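Local coordinates for protein pyruvate formate-lyase 2 (Archaeoglobus fulgidus, PDB 2F3O) that is a glycyl radical enzyme of unknown substrate, related to pyruvate formate-lyase and glycerol dehydratase, and probably works as a lyase, at residues E668-V673 and R771-I776; L691-S696 and M721-N726; L728-L733 and E767-I772. All coordinates share one frame; numbering follows the deposited sequence.

Interaction 1: E668-V673 and R771-I776; sequences EGVTAV and RISCRI
Ile-776, the last residue of the chain, lays its side chain over the first turn of helix 670-677, against Gly-669, Val-670, Thr-671 and Ala-672. Its CB sits 3.8 Å from Thr-671 N. The CG2 branch turns to Thr-671, 3.7 Å from OG1, and the two side chains cross at about a right angle. The other branch follows the backbone: CG1 is 3.6 Å from Gly-669 CA and also borders Val-670 N. CD1 is anti to CA (chi2 -180°), which carries the tip across the helix start to lie 3.6 Å from Ala-672 N, about as close to Gly-669 N, with Ala-672 CB a looser neighbour. Gly-669 is the N-cap residue, and because it has no side chain, Arg-775 CB can settle directly against its CA. The rest of the Arg-775 side chain bends at CG and leads away from the helix.

This is the C-terminal tail, past helix 762-770, folding back onto the glycyl radical region of the chain. The start of helix 670-677 packs on both the tail and strand 692-696, whose Ile-693 and Leu-695 touch Val-670; Leu-711 of helix 704-717 also reaches Val-670 and Thr-671.

One hydrogen bond joins the two backbones: Val-670 N donates to Arg-775 O at 3.1 Å. It is fairly straight at the hydrogen (164°), although the donor stands well above the carbonyl plane. A first-turn N-H, which has no carbonyl of its own helix to bind, thereby finds an acceptor in the tail. Two residues earlier in the tail, Ser-773 holds OG anti to its backbone N (chi1 174°) and sets it 3.4 Å from Val-670 CG2, a van der Waals contact, not a hydrogen bond.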
ATOM      1  N   GLU A 668      56.162   9.497  -5.797  1.00 65.53           N
ATOM      2  CA  GLU A 668      56.207   9.504  -4.330  1.00 65.41           C
ATOM      3  C   GLU A 668      55.499   8.232  -3.916  1.00 65.25           C
ATOM      4  O   GLU A 668      54.465   7.861  -4.515  1.00 65.37           O
ATOM      5  CB  GLU A 668      55.481  10.702  -3.747  1.00 65.43           C
ATOM      6  CG  GLU A 668      55.506  11.911  -4.644  1.00 66.15           C
ATOM      7  CD  GLU A 668      56.875  12.540  -4.717  1.00 66.72           C
ATOM      8  OE1 GLU A 668      57.590  12.507  -3.690  1.00 66.85           O
ATOM      9  OE2 GLU A 668      57.223  13.066  -5.798  1.00 66.58           O
ATOM     10  N   GLY A 669      56.044   7.556  -2.910  1.00 64.53           N
ATOM     11  CA  GLY A 669      55.779   6.135  -2.784  1.00 64.00           C
ATOM     12  C   GLY A 669      54.508   5.669  -2.133  1.00 63.70           C
ATOM     13  O   GLY A 669      53.458   6.290  -2.246  1.00 63.85           O
ATOM     14  N   VAL A 670      54.622   4.555  -1.440  1.00 63.29           N
ATOM     15  CA  VAL A 670      53.461   3.795  -1.032  1.00 62.90           C
ATOM     16  C   VAL A 670      52.563   4.465   0.032  1.00 62.74           C
ATOM     17  O   VAL A 670      51.322   4.380  -0.066  1.00 62.81           O
ATOM     18  CB  VAL A 670      53.877   2.346  -0.723  1.00 62.82           C
ATOM     19  CG1 VAL A 670      53.197   1.798   0.498  1.00 62.73           C
ATOM     20  CG2 VAL A 670      53.623   1.494  -1.940  1.00 62.97           C
ATOM     21  N   THR A 671      53.168   5.179   0.987  1.00 62.11           N
ATOM     22  CA  THR A 671      52.387   5.969   1.950  1.00 61.49           C
ATOM     23  C   THR A 671      51.623   7.078   1.211  1.00 61.08           C
ATOM     24  O   THR A 671      50.442   7.294   1.458  1.00 60.96           O
ATOM     25  CB  THR A 671      53.272   6.531   3.101  1.00 61.61           C
ATOM     26  OG1 THR A 671      53.586   5.483   4.022  1.00 61.55           O
ATOM     27  CG2 THR A 671      52.583   7.652   3.871  1.00 61.85           C
ATOM     28  N   ALA A 672      52.283   7.719   0.250  1.00 60.50           N
ATOM     29  CA  ALA A 672      51.664   8.770  -0.562  1.00 59.80           C
ATOM     30  C   ALA A 672      50.514   8.285  -1.459  1.00 59.26           C
ATOM     31  O   ALA A 672      49.632   9.071  -1.826  1.00 59.28           O
ATOM     32  CB  ALA A 672      52.721   9.487  -1.397  1.00 59.85           C
ATOM     33  N   VAL A 673      50.530   7.003  -1.819  1.00 58.47           N
ATOM     34  CA  VAL A 673      49.422   6.403  -2.570  1.00 57.59           C
ATOM     35  C   VAL A 673      48.185   6.319  -1.676  1.00 57.13           C
ATOM     36  O   VAL A 673      47.064   6.663  -2.085  1.00 56.55           O
ATOM     37  CB  VAL A 673      49.788   5.004  -3.093  1.00 57.27           C
ATOM     38  CG1 VAL A 673      48.592   4.334  -3.681  1.00 56.94           C
ATOM     39  CG2 VAL A 673      50.859   5.113  -4.133  1.00 57.28           C
ATOM     40  N   ARG A 771      53.848  -2.783 -11.249  1.00 69.41           N
ATOM     41  CA  ARG A 771      53.263  -1.998 -10.158  1.00 69.26           C
ATOM     42  C   ARG A 771      53.948  -2.232  -8.805  1.00 69.35           C
ATOM     43  O   ARG A 771      53.526  -1.691  -7.780  1.00 69.20           O
ATOM     44  CB  ARG A 771      51.756  -2.263 -10.070  1.00 69.11           C
ATOM     45  CG  ARG A 771      50.993  -1.807 -11.310  1.00 68.61           C
ATOM     46  CD  ARG A 771      49.513  -2.123 -11.223  1.00 67.64           C
ATOM     47  NE  ARG A 771      48.920  -1.376 -10.129  1.00 67.02           N
ATOM     48  CZ  ARG A 771      48.409  -0.159 -10.253  1.00 66.60           C
ATOM     49  NH1 ARG A 771      48.388   0.444 -11.437  1.00 66.24           N
ATOM     50  NH2 ARG A 771      47.915   0.451  -9.188  1.00 66.72           N
ATOM     51  N   ILE A 772      55.004  -3.042  -8.818  1.00 69.56           N
ATOM     52  CA  ILE A 772      55.795  -3.315  -7.626  1.00 69.70           C
ATOM     53  C   ILE A 772      56.554  -2.058  -7.241  1.00 70.00           C
ATOM     54  O   ILE A 772      57.345  -1.519  -8.017  1.00 69.69           O
ATOM     55  CB  ILE A 772      56.769  -4.481  -7.857  1.00 69.65           C
ATOM     56  CG1 ILE A 772      55.993  -5.769  -8.123  1.00 70.21           C
ATOM     57  CG2 ILE A 772      57.661  -4.679  -6.660  1.00 69.29           C
ATOM     58  CD1 ILE A 772      56.831  -6.912  -8.671  1.00 70.13           C
ATOM     59  N   SER A 773      56.274  -1.577  -6.040  1.00 70.59           N
ATOM     60  CA  SER A 773      56.767  -0.292  -5.591  1.00 71.14           C
ATOM     61  C   SER A 773      57.932  -0.458  -4.619  1.00 71.56           C
ATOM     62  O   SER A 773      58.040  -1.477  -3.932  1.00 71.39           O
ATOM     63  CB  SER A 773      55.615   0.496  -4.957  1.00 71.10           C
ATOM     64  OG  SER A 773      56.033   1.710  -4.363  1.00 71.25           O
ATOM     65  N   CYS A 774      58.804   0.557  -4.587  1.00 72.37           N
ATOM     66  CA  CYS A 774      59.975   0.617  -3.688  1.00 72.92           C
ATOM     67  C   CYS A 774      59.981   1.774  -2.681  1.00 72.69           C
ATOM     68  O   CYS A 774      60.467   1.607  -1.557  1.00 72.59           O
ATOM     69  CB  CYS A 774      61.261   0.672  -4.498  1.00 72.96           C
ATOM     70  SG  CYS A 774      61.516  -0.839  -5.393  1.00 75.41           S
ATOM     71  N   ARG A 775      59.469   2.939  -3.092  1.00 72.42           N
ATOM     72  CA  ARG A 775      59.410   4.105  -2.207  1.00 72.03           C
ATOM     73  C   ARG A 775      58.431   3.889  -1.032  1.00 71.53           C
ATOM     74  O   ARG A 775      57.405   3.217  -1.167  1.00 71.00           O
ATOM     75  CB  ARG A 775      59.054   5.408  -2.959  1.00 72.18           C
ATOM     76  CG  ARG A 775      60.002   5.944  -4.019  1.00 72.76           C
ATOM     77  CD  ARG A 775      61.178   6.739  -3.452  1.00 73.57           C
ATOM     78  NE  ARG A 775      62.059   7.251  -4.512  1.00 76.07           N
ATOM     79  CZ  ARG A 775      62.896   6.519  -5.275  1.00 77.52           C
ATOM     80  NH1 ARG A 775      63.006   5.191  -5.146  1.00 77.04           N
ATOM     81  NH2 ARG A 775      63.643   7.127  -6.202  1.00 77.60           N
ATOM     82  N   ILE A 776      58.790   4.514   0.097  1.00 71.25           N
ATOM     83  CA  ILE A 776      58.151   4.460   1.431  1.00 70.74           C
ATOM     84  C   ILE A 776      57.918   3.055   2.029  1.00 70.19           C
ATOM     85  O   ILE A 776      58.052   2.015   1.393  1.00 69.92           O
ATOM     86  CB  ILE A 776      56.950   5.475   1.625  1.00 70.86           C
ATOM     87  CG1 ILE A 776      56.993   6.597   0.587  1.00 71.13           C
ATOM     88  CG2 ILE A 776      57.044   6.142   3.017  1.00 71.07           C
ATOM     89  CD1 ILE A 776      55.875   7.633   0.688  1.00 71.08           C
ATOM     90  OXT ILE A 776      57.627   2.906   3.210  1.00 69.73           O
TER

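Interaction 2: L691-S696 and M721-N726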
ATOM      1  N   LEU A 691      41.651  -1.040  -3.287  1.00 52.05           N
ATOM      2  CA  LEU A 691      42.994  -0.479  -3.266  1.00 53.02           C
ATOM      3  C   LEU A 691      44.034  -1.593  -3.089  1.00 54.18           C
ATOM      4  O   LEU A 691      44.044  -2.277  -2.058  1.00 54.38           O
ATOM      5  CB  LEU A 691      43.133   0.554  -2.152  1.00 52.63           C
ATOM      6  CG  LEU A 691      44.528   1.115  -1.920  1.00 52.13           C
ATOM      7  CD1 LEU A 691      45.002   1.858  -3.158  1.00 51.16           C
ATOM      8  CD2 LEU A 691      44.545   2.006  -0.688  1.00 52.19           C
ATOM      9  N   THR A 692      44.902  -1.768  -4.089  1.00 55.18           N
ATOM     10  CA  THR A 692      45.972  -2.766  -4.015  1.00 56.41           C
ATOM     11  C   THR A 692      47.337  -2.122  -3.897  1.00 57.41           C
ATOM     12  O   THR A 692      47.710  -1.309  -4.740  1.00 57.76           O
ATOM     13  CB  THR A 692      46.020  -3.583  -5.274  1.00 56.19           C
ATOM     14  OG1 THR A 692      44.687  -3.894  -5.672  1.00 56.48           O
ATOM     15  CG2 THR A 692      46.816  -4.849  -5.051  1.00 56.10           C
ATOM     16  N   ILE A 693      48.093  -2.496  -2.872  1.00 58.61           N
ATOM     17  CA  ILE A 693      49.442  -1.957  -2.681  1.00 59.84           C
ATOM     18  C   ILE A 693      50.523  -3.021  -2.912  1.00 60.48           C
ATOM     19  O   ILE A 693      50.625  -3.988  -2.165  1.00 60.56           O
ATOM     20  CB  ILE A 693      49.571  -1.284  -1.291  1.00 60.01           C
ATOM     21  CG1 ILE A 693      48.790   0.025  -1.283  1.00 59.57           C
ATOM     22  CG2 ILE A 693      51.024  -1.004  -0.937  1.00 60.49           C
ATOM     23  CD1 ILE A 693      49.128   0.898  -2.467  1.00 57.97           C
ATOM     24  N   ASN A 694      51.303  -2.854  -3.973  1.00 61.71           N
ATOM     25  CA  ASN A 694      52.332  -3.836  -4.325  1.00 63.13           C
ATOM     26  C   ASN A 694      53.723  -3.414  -3.871  1.00 64.18           C
ATOM     27  O   ASN A 694      54.235  -2.372  -4.277  1.00 64.13           O
ATOM     28  CB  ASN A 694      52.346  -4.109  -5.828  1.00 63.02           C
ATOM     29  CG  ASN A 694      51.138  -4.870  -6.286  1.00 62.88           C
ATOM     30  OD1 ASN A 694      50.229  -5.133  -5.506  1.00 63.00           O
ATOM     31  ND2 ASN A 694      51.115  -5.231  -7.558  1.00 62.69           N
ATOM     32  N   LEU A 695      54.326  -4.245  -3.030  1.00 65.49           N
ATOM     33  CA  LEU A 695      55.607  -3.934  -2.420  1.00 66.82           C
ATOM     34  C   LEU A 695      56.655  -4.983  -2.778  1.00 68.37           C
ATOM     35  O   LEU A 695      56.365  -6.185  -2.793  1.00 68.80           O
ATOM     36  CB  LEU A 695      55.458  -3.853  -0.899  1.00 66.21           C
ATOM     37  CG  LEU A 695      54.838  -2.579  -0.335  1.00 64.93           C
ATOM     38  CD1 LEU A 695      54.524  -2.761   1.129  1.00 63.59           C
ATOM     39  CD2 LEU A 695      55.774  -1.404  -0.535  1.00 64.70           C
ATOM     40  N   SER A 696      57.866  -4.511  -3.078  1.00 70.00           N
ATOM     41  CA  SER A 696      59.056  -5.355  -3.246  1.00 71.28           C
ATOM     42  C   SER A 696      59.421  -5.954  -1.892  1.00 72.02           C
ATOM     43  O   SER A 696      59.280  -5.285  -0.869  1.00 72.12           O
ATOM     44  CB  SER A 696      60.208  -4.492  -3.791  1.00 71.28           C
ATOM     45  OG  SER A 696      61.467  -5.138  -3.726  1.00 72.14           O
ATOM     46  N   MET A 721      38.730   2.711   2.701  1.00 51.12           N
ATOM     47  CA  MET A 721      37.731   1.667   2.928  1.00 50.58           C
ATOM     48  C   MET A 721      38.387   0.304   2.937  1.00 50.44           C
ATOM     49  O   MET A 721      38.169  -0.508   3.836  1.00 50.36           O
ATOM     50  CB  MET A 721      36.631   1.698   1.861  1.00 50.68           C
ATOM     51  CG  MET A 721      35.503   0.692   2.118  1.00 50.38           C
ATOM     52  SD  MET A 721      34.051   0.895   1.059  1.00 50.13           S
ATOM     53  CE  MET A 721      33.373   2.422   1.673  1.00 50.12           C
ATOM     54  N   HIS A 722      39.207   0.058   1.930  1.00 50.16           N
ATOM     55  CA  HIS A 722      39.783  -1.252   1.759  1.00 50.21           C
ATOM     56  C   HIS A 722      41.235  -1.133   1.322  1.00 50.35           C
ATOM     57  O   HIS A 722      41.575  -0.242   0.561  1.00 50.69           O
ATOM     58  CB  HIS A 722      38.914  -2.041   0.773  1.00 50.19           C
ATOM     59  CG  HIS A 722      39.634  -3.100  -0.005  1.00 50.06           C
ATOM     60  ND1 HIS A 722      40.341  -2.827  -1.156  1.00 49.84           N
ATOM     61  CD2 HIS A 722      39.697  -4.441   0.165  1.00 49.84           C
ATOM     62  CE1 HIS A 722      40.843  -3.949  -1.641  1.00 49.38           C
ATOM     63  NE2 HIS A 722      40.466  -4.943  -0.858  1.00 49.42           N
ATOM     64  N   VAL A 723      42.095  -2.003   1.837  1.00 50.20           N
ATOM     65  CA  VAL A 723      43.460  -2.087   1.356  1.00 50.02           C
ATOM     66  C   VAL A 723      43.845  -3.551   1.274  1.00 50.26           C
ATOM     67  O   VAL A 723      43.370  -4.366   2.070  1.00 50.51           O
ATOM     68  CB  VAL A 723      44.450  -1.277   2.253  1.00 50.04           C
ATOM     69  CG1 VAL A 723      44.773  -1.988   3.571  1.00 49.34           C
ATOM     70  CG2 VAL A 723      45.726  -0.954   1.494  1.00 49.96           C
ATOM     71  N   GLN A 724      44.663  -3.899   0.288  1.00 50.32           N
ATOM     72  CA  GLN A 724      45.243  -5.229   0.226  1.00 50.58           C
ATOM     73  C   GLN A 724      46.679  -5.155  -0.260  1.00 51.25           C
ATOM     74  O   GLN A 724      47.051  -4.282  -1.053  1.00 51.06           O
ATOM     75  CB  GLN A 724      44.425  -6.143  -0.678  1.00 50.34           C
ATOM     76  CG  GLN A 724      44.351  -5.663  -2.093  1.00 49.39           C
ATOM     77  CD  GLN A 724      43.645  -6.625  -2.980  1.00 49.36           C
ATOM     78  OE1 GLN A 724      42.944  -7.528  -2.516  1.00 49.00           O
ATOM     79  NE2 GLN A 724      43.818  -6.450  -4.279  1.00 50.14           N
ATOM     80  N   PHE A 725      47.490  -6.091   0.217  1.00 52.12           N
ATOM     81  CA  PHE A 725      48.916  -6.049  -0.041  1.00 52.60           C
ATOM     82  C   PHE A 725      49.479  -7.212  -0.828  1.00 53.00           C
ATOM     83  O   PHE A 725      49.027  -8.346  -0.723  1.00 52.93           O
ATOM     84  CB  PHE A 725      49.651  -6.002   1.274  1.00 52.71           C
ATOM     85  CG  PHE A 725      49.451  -4.733   2.041  1.00 53.42           C
ATOM     86  CD1 PHE A 725      48.706  -4.731   3.219  1.00 52.90           C
ATOM     87  CD2 PHE A 725      50.029  -3.543   1.599  1.00 53.00           C
ATOM     88  CE1 PHE A 725      48.537  -3.566   3.942  1.00 53.27           C
ATOM     89  CE2 PHE A 725      49.859  -2.370   2.307  1.00 53.22           C
ATOM     90  CZ  PHE A 725      49.116  -2.378   3.487  1.00 53.73           C
ATOM     91  N   ASN A 726      50.509  -6.909  -1.600  1.00 53.97           N
ATOM     92  CA  ASN A 726      51.303  -7.917  -2.279  1.00 54.63           C
ATOM     93  C   ASN A 726      52.768  -7.791  -1.913  1.00 55.38           C
ATOM     94  O   ASN A 726      53.347  -6.707  -2.002  1.00 55.23           O
ATOM     95  CB  ASN A 726      51.169  -7.763  -3.785  1.00 54.30           C
ATOM     96  CG  ASN A 726      50.086  -8.624  -4.351  1.00 53.53           C
ATOM     97  OD1 ASN A 726      49.773  -9.691  -3.810  1.00 51.83           O
ATOM     98  ND2 ASN A 726      49.501  -8.176  -5.451  1.00 52.59           N
TER
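The His-722 imidazole meets Leu-691 edge-on: Leu-691 N lies practically in the ring plane and donates to ND1 at 3.1 Å. One face of that ring has Gln-724 N above it, displaced toward the rim, and the ring of Phe-399 meets the imidazole with the planes about 60° apart. The Phe-725 ring runs alongside Ile-693, both pointing the same way, with CD2 3.7 Å from Ile-693 CB in an oblique approach. Between the two segments, two carboxamides also meet. Asn-694 and Asn-726 lie side by side with their planes 54° apart, and Asn-726 ND2 donates to Asn-694 OD1 at 3.1 Å from above that carbonyl plane. Asn-726 OD1 in turn accepts from Arg-749 N.

These residues belong to neighbouring parallel strands, 692-696 and 722-728, at one side of a mixed sheet. The chain between them passes through helices 697-700 and 704-717, a beta-alpha-beta connection. Thr-692, Asn-694, Gln-724 and Asn-726 share one face; Ile-693 and Phe-725 share the other, where Val-670 and Val-673 of helix 670-677 pack on Ile-693, and Leu-711 of helix 704-717 on Phe-725.

The backbone ladder alternates between strands: Gln-724 N to Leu-691 O, Ile-693 N to Gln-724 O at 2.8 Å, Asn-726 N to Ile-693 O, and Leu-695 N to Asn-726 O. On the polar face Gln-724 CG stands between its own N and carbonyl carbon (chi1 61°), and the extended chain beyond sends NE2 to Thr-692 OG1 at 3.0 Å. Its OE1 is taken by Arg-749 NE. Arg-749 thus binds both amide side chains of strand 722-728, three residues before Gly-752, the predicted radical site. On the apolar side Leu-691 CD2 packs 3.9 Å from Val-723 CG2.

Interaction 3: L728-L733 and E767-I772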
ATOM      1  N   LEU A 728      56.045  -9.194  -3.360  1.00 60.34           N
ATOM      2  CA  LEU A 728      56.441  -9.856  -4.579  1.00 62.00           C
ATOM      3  C   LEU A 728      57.938  -9.738  -4.850  1.00 63.37           C
ATOM      4  O   LEU A 728      58.535  -8.656  -4.704  1.00 63.94           O
ATOM      5  CB  LEU A 728      55.678  -9.250  -5.747  1.00 62.02           C
ATOM      6  CG  LEU A 728      54.161  -9.261  -5.597  1.00 62.34           C
ATOM      7  CD1 LEU A 728      53.502  -8.445  -6.704  1.00 62.13           C
ATOM      8  CD2 LEU A 728      53.663 -10.706  -5.552  1.00 62.46           C
ATOM      9  N   LYS A 729      58.530 -10.862  -5.257  1.00 64.46           N
ATOM     10  CA  LYS A 729      59.928 -10.932  -5.660  1.00 65.15           C
ATOM     11  C   LYS A 729      59.911 -11.011  -7.169  1.00 65.79           C
ATOM     12  O   LYS A 729      59.457 -11.997  -7.732  1.00 65.77           O
ATOM     13  CB  LYS A 729      60.583 -12.166  -5.037  1.00 65.23           C
ATOM     14  CG  LYS A 729      60.107 -12.397  -3.604  1.00 65.38           C
ATOM     15  CD  LYS A 729      60.929 -13.397  -2.829  1.00 65.90           C
ATOM     16  CE  LYS A 729      60.566 -13.314  -1.343  1.00 67.07           C
ATOM     17  NZ  LYS A 729      61.134 -14.434  -0.535  1.00 67.24           N
ATOM     18  N   GLU A 730      60.389  -9.950  -7.809  1.00 66.84           N
ATOM     19  CA  GLU A 730      60.196  -9.723  -9.242  1.00 67.95           C
ATOM     20  C   GLU A 730      60.709 -10.833 -10.176  1.00 68.93           C
ATOM     21  O   GLU A 730      60.005 -11.273 -11.083  1.00 69.10           O
ATOM     22  CB  GLU A 730      60.789  -8.371  -9.622  1.00 67.69           C
ATOM     23  CG  GLU A 730      60.664  -8.015 -11.076  1.00 67.87           C
ATOM     24  CD  GLU A 730      60.922  -6.548 -11.297  1.00 68.90           C
ATOM     25  OE1 GLU A 730      60.898  -5.802 -10.289  1.00 69.45           O
ATOM     26  OE2 GLU A 730      61.150  -6.146 -12.460  1.00 68.32           O
ATOM     27  N   ASP A 731      61.919 -11.318  -9.939  1.00 70.20           N
ATOM     28  CA  ASP A 731      62.456 -12.370 -10.809  1.00 71.32           C
ATOM     29  C   ASP A 731      61.926 -13.791 -10.515  1.00 71.22           C
ATOM     30  O   ASP A 731      62.123 -14.696 -11.328  1.00 71.45           O
ATOM     31  CB  ASP A 731      63.995 -12.327 -10.896  1.00 71.68           C
ATOM     32  CG  ASP A 731      64.664 -12.363  -9.530  1.00 73.58           C
ATOM     33  OD1 ASP A 731      65.894 -12.112  -9.480  1.00 75.07           O
ATOM     34  OD2 ASP A 731      63.969 -12.632  -8.510  1.00 75.51           O
ATOM     35  N   LEU A 732      61.266 -13.985  -9.370  1.00 71.08           N
ATOM     36  CA  LEU A 732      60.478 -15.205  -9.161  1.00 70.96           C
ATOM     37  C   LEU A 732      59.289 -15.190 -10.116  1.00 70.79           C
ATOM     38  O   LEU A 732      58.957 -16.214 -10.714  1.00 70.85           O
ATOM     39  CB  LEU A 732      59.961 -15.333  -7.725  1.00 70.97           C
ATOM     40  CG  LEU A 732      60.877 -15.678  -6.552  1.00 71.57           C
ATOM     41  CD1 LEU A 732      60.035 -16.098  -5.359  1.00 72.24           C
ATOM     42  CD2 LEU A 732      61.858 -16.787  -6.902  1.00 72.96           C
ATOM     43  N   LEU A 733      58.668 -14.012 -10.257  1.00 70.50           N
ATOM     44  CA  LEU A 733      57.537 -13.809 -11.161  1.00 70.09           C
ATOM     45  C   LEU A 733      57.985 -13.907 -12.615  1.00 69.92           C
ATOM     46  O   LEU A 733      57.246 -14.398 -13.465  1.00 69.59           O
ATOM     47  CB  LEU A 733      56.861 -12.455 -10.907  1.00 70.12           C
ATOM     48  CG  LEU A 733      56.305 -12.144  -9.512  1.00 70.01           C
ATOM     49  CD1 LEU A 733      56.024 -10.668  -9.401  1.00 70.05           C
ATOM     50  CD2 LEU A 733      55.052 -12.930  -9.212  1.00 69.51           C
ATOM     51  N   GLU A 767      51.377  -6.155 -15.755  1.00 67.30           N
ATOM     52  CA  GLU A 767      50.855  -5.138 -14.861  1.00 67.47           C
ATOM     53  C   GLU A 767      51.201  -5.362 -13.385  1.00 67.23           C
ATOM     54  O   GLU A 767      51.611  -4.430 -12.712  1.00 66.84           O
ATOM     55  CB  GLU A 767      49.347  -5.033 -15.043  1.00 67.69           C
ATOM     56  CG  GLU A 767      48.943  -4.122 -16.163  1.00 68.87           C
ATOM     57  CD  GLU A 767      48.599  -2.748 -15.655  1.00 70.91           C
ATOM     58  OE1 GLU A 767      48.006  -2.652 -14.551  1.00 71.58           O
ATOM     59  OE2 GLU A 767      48.920  -1.766 -16.357  1.00 72.40           O
ATOM     60  N   VAL A 768      51.044  -6.583 -12.881  1.00 67.33           N
ATOM     61  CA  VAL A 768      51.427  -6.858 -11.492  1.00 67.71           C
ATOM     62  C   VAL A 768      52.941  -6.705 -11.282  1.00 68.15           C
ATOM     63  O   VAL A 768      53.382  -6.238 -10.223  1.00 68.19           O
ATOM     64  CB  VAL A 768      50.848  -8.218 -10.930  1.00 67.69           C
ATOM     65  CG1 VAL A 768      50.335  -9.091 -12.012  1.00 67.36           C
ATOM     66  CG2 VAL A 768      51.864  -8.985 -10.113  1.00 67.32           C
ATOM     67  N   ILE A 769      53.727  -7.037 -12.309  1.00 68.45           N
ATOM     68  CA  ILE A 769      55.176  -6.846 -12.242  1.00 68.66           C
ATOM     69  C   ILE A 769      55.554  -5.360 -12.213  1.00 68.83           C
ATOM     70  O   ILE A 769      56.294  -4.937 -11.325  1.00 68.76           O
ATOM     71  CB  ILE A 769      55.920  -7.637 -13.352  1.00 68.73           C
ATOM     72  CG1 ILE A 769      56.011  -9.121 -12.968  1.00 68.24           C
ATOM     73  CG2 ILE A 769      57.335  -7.103 -13.563  1.00 68.84           C
ATOM     74  CD1 ILE A 769      56.306 -10.048 -14.128  1.00 67.62           C
ATOM     75  N   ARG A 770      54.991  -4.567 -13.126  1.00 68.99           N
ATOM     76  CA  ARG A 770      55.295  -3.133 -13.192  1.00 69.44           C
ATOM     77  C   ARG A 770      54.777  -2.266 -12.044  1.00 69.38           C
ATOM     78  O   ARG A 770      55.214  -1.131 -11.884  1.00 69.61           O
ATOM     79  CB  ARG A 770      54.812  -2.544 -14.504  1.00 69.68           C
ATOM     80  CG  ARG A 770      55.647  -2.944 -15.677  1.00 71.59           C
ATOM     81  CD  ARG A 770      55.201  -2.210 -16.908  1.00 74.39           C
ATOM     82  NE  ARG A 770      55.333  -3.058 -18.085  1.00 77.34           N
ATOM     83  CZ  ARG A 770      55.171  -2.628 -19.331  1.00 78.99           C
ATOM     84  NH1 ARG A 770      54.886  -1.350 -19.555  1.00 79.67           N
ATOM     85  NH2 ARG A 770      55.301  -3.468 -20.352  1.00 78.98           N
ATOM     86  N   ARG A 771      53.848  -2.783 -11.249  1.00 69.41           N
ATOM     87  CA  ARG A 771      53.263  -1.998 -10.158  1.00 69.26           C
ATOM     88  C   ARG A 771      53.948  -2.232  -8.805  1.00 69.35           C
ATOM     89  O   ARG A 771      53.526  -1.691  -7.780  1.00 69.20           O
ATOM     90  CB  ARG A 771      51.756  -2.263 -10.070  1.00 69.11           C
ATOM     91  CG  ARG A 771      50.993  -1.807 -11.310  1.00 68.61           C
ATOM     92  CD  ARG A 771      49.513  -2.123 -11.223  1.00 67.64           C
ATOM     93  NE  ARG A 771      48.920  -1.376 -10.129  1.00 67.02           N
ATOM     94  CZ  ARG A 771      48.409  -0.159 -10.253  1.00 66.60           C
ATOM     95  NH1 ARG A 771      48.388   0.444 -11.437  1.00 66.24           N
ATOM     96  NH2 ARG A 771      47.915   0.451  -9.188  1.00 66.72           N
ATOM     97  N   ILE A 772      55.004  -3.042  -8.818  1.00 69.56           N
ATOM     98  CA  ILE A 772      55.795  -3.315  -7.626  1.00 69.70           C
ATOM     99  C   ILE A 772      56.554  -2.058  -7.241  1.00 70.00           C
ATOM    100  O   ILE A 772      57.345  -1.519  -8.017  1.00 69.69           O
ATOM    101  CB  ILE A 772      56.769  -4.481  -7.857  1.00 69.65           C
ATOM    102  CG1 ILE A 772      55.993  -5.769  -8.123  1.00 70.21           C
ATOM    103  CG2 ILE A 772      57.661  -4.679  -6.660  1.00 69.29           C
ATOM    104  CD1 ILE A 772      56.831  -6.912  -8.671  1.00 70.13           C
TER
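Leu-728, at the end of strand 722-728, meets both Val-768 and Ile-772. Its CB lies 3.9 Å from Ile-772 CD1. Its CG is anti to the carbonyl carbon (chi1 -55°), and from there CD1 reaches Val-768 CG2 at 3.8 Å, the two side chains crossing at about a right angle; the same methyl also borders Ile-772 CG1. Val-748 of strand 747-749 touches both Leu-728 and Val-768. Lys-729 is the N-cap residue of helix 730-738.

Glu-730 opens that helix at the solvent-exposed margin. Its extended chain crosses Ile-769, with OE2 4.1 Å from Ile-769 CG2, while its CB is a loose neighbour of Ile-772 CD1. One turn on, Leu-733 points in again. Its CD1 meets Ile-772 CD1 tip to tip at 3.9 Å, and its side chain slides past that of Ile-769, running the opposite way, with CD1 3.9 Å from Ile-769 CG1.

No hydrogen bond crosses between 728-733 and 767-772. The polar bonds of the second segment go elsewhere: Arg-771 to Pro-661 and Thr-663, Glu-767 to Thr-663. Branched aliphatic side chains hold the strand end and first turn of helix 730-738 against the last turn of helix 762-770 and Ile-772 beyond it, an apolar attachment governed by shape and burial, with no directional bond to fix its register.

In the fold
All three contacts lie in the C-terminal part of the chain. Interactions 1 and 2 have centres about 10 Å apart, 2 and 3 about 13 Å, 1 and 3 about 14 Å. Along the chain, both strands of interaction 2 fall between the two segments of interaction 1 and precede interaction 3; 1 and 3 share Arg-771 and Ile-772. Strand 692-696 links them: Ser-773 N lies 2.8 Å from Asn-694 O, and Leu-695 O 3.1 Å from Leu-728 N, both probable hydrogen bonds. The tail after helix 762-770 thus runs along strand 692-696, on the edge away from strand 722-728, joining the chain's end to the region that carries the predicted radical glycine, Gly-752.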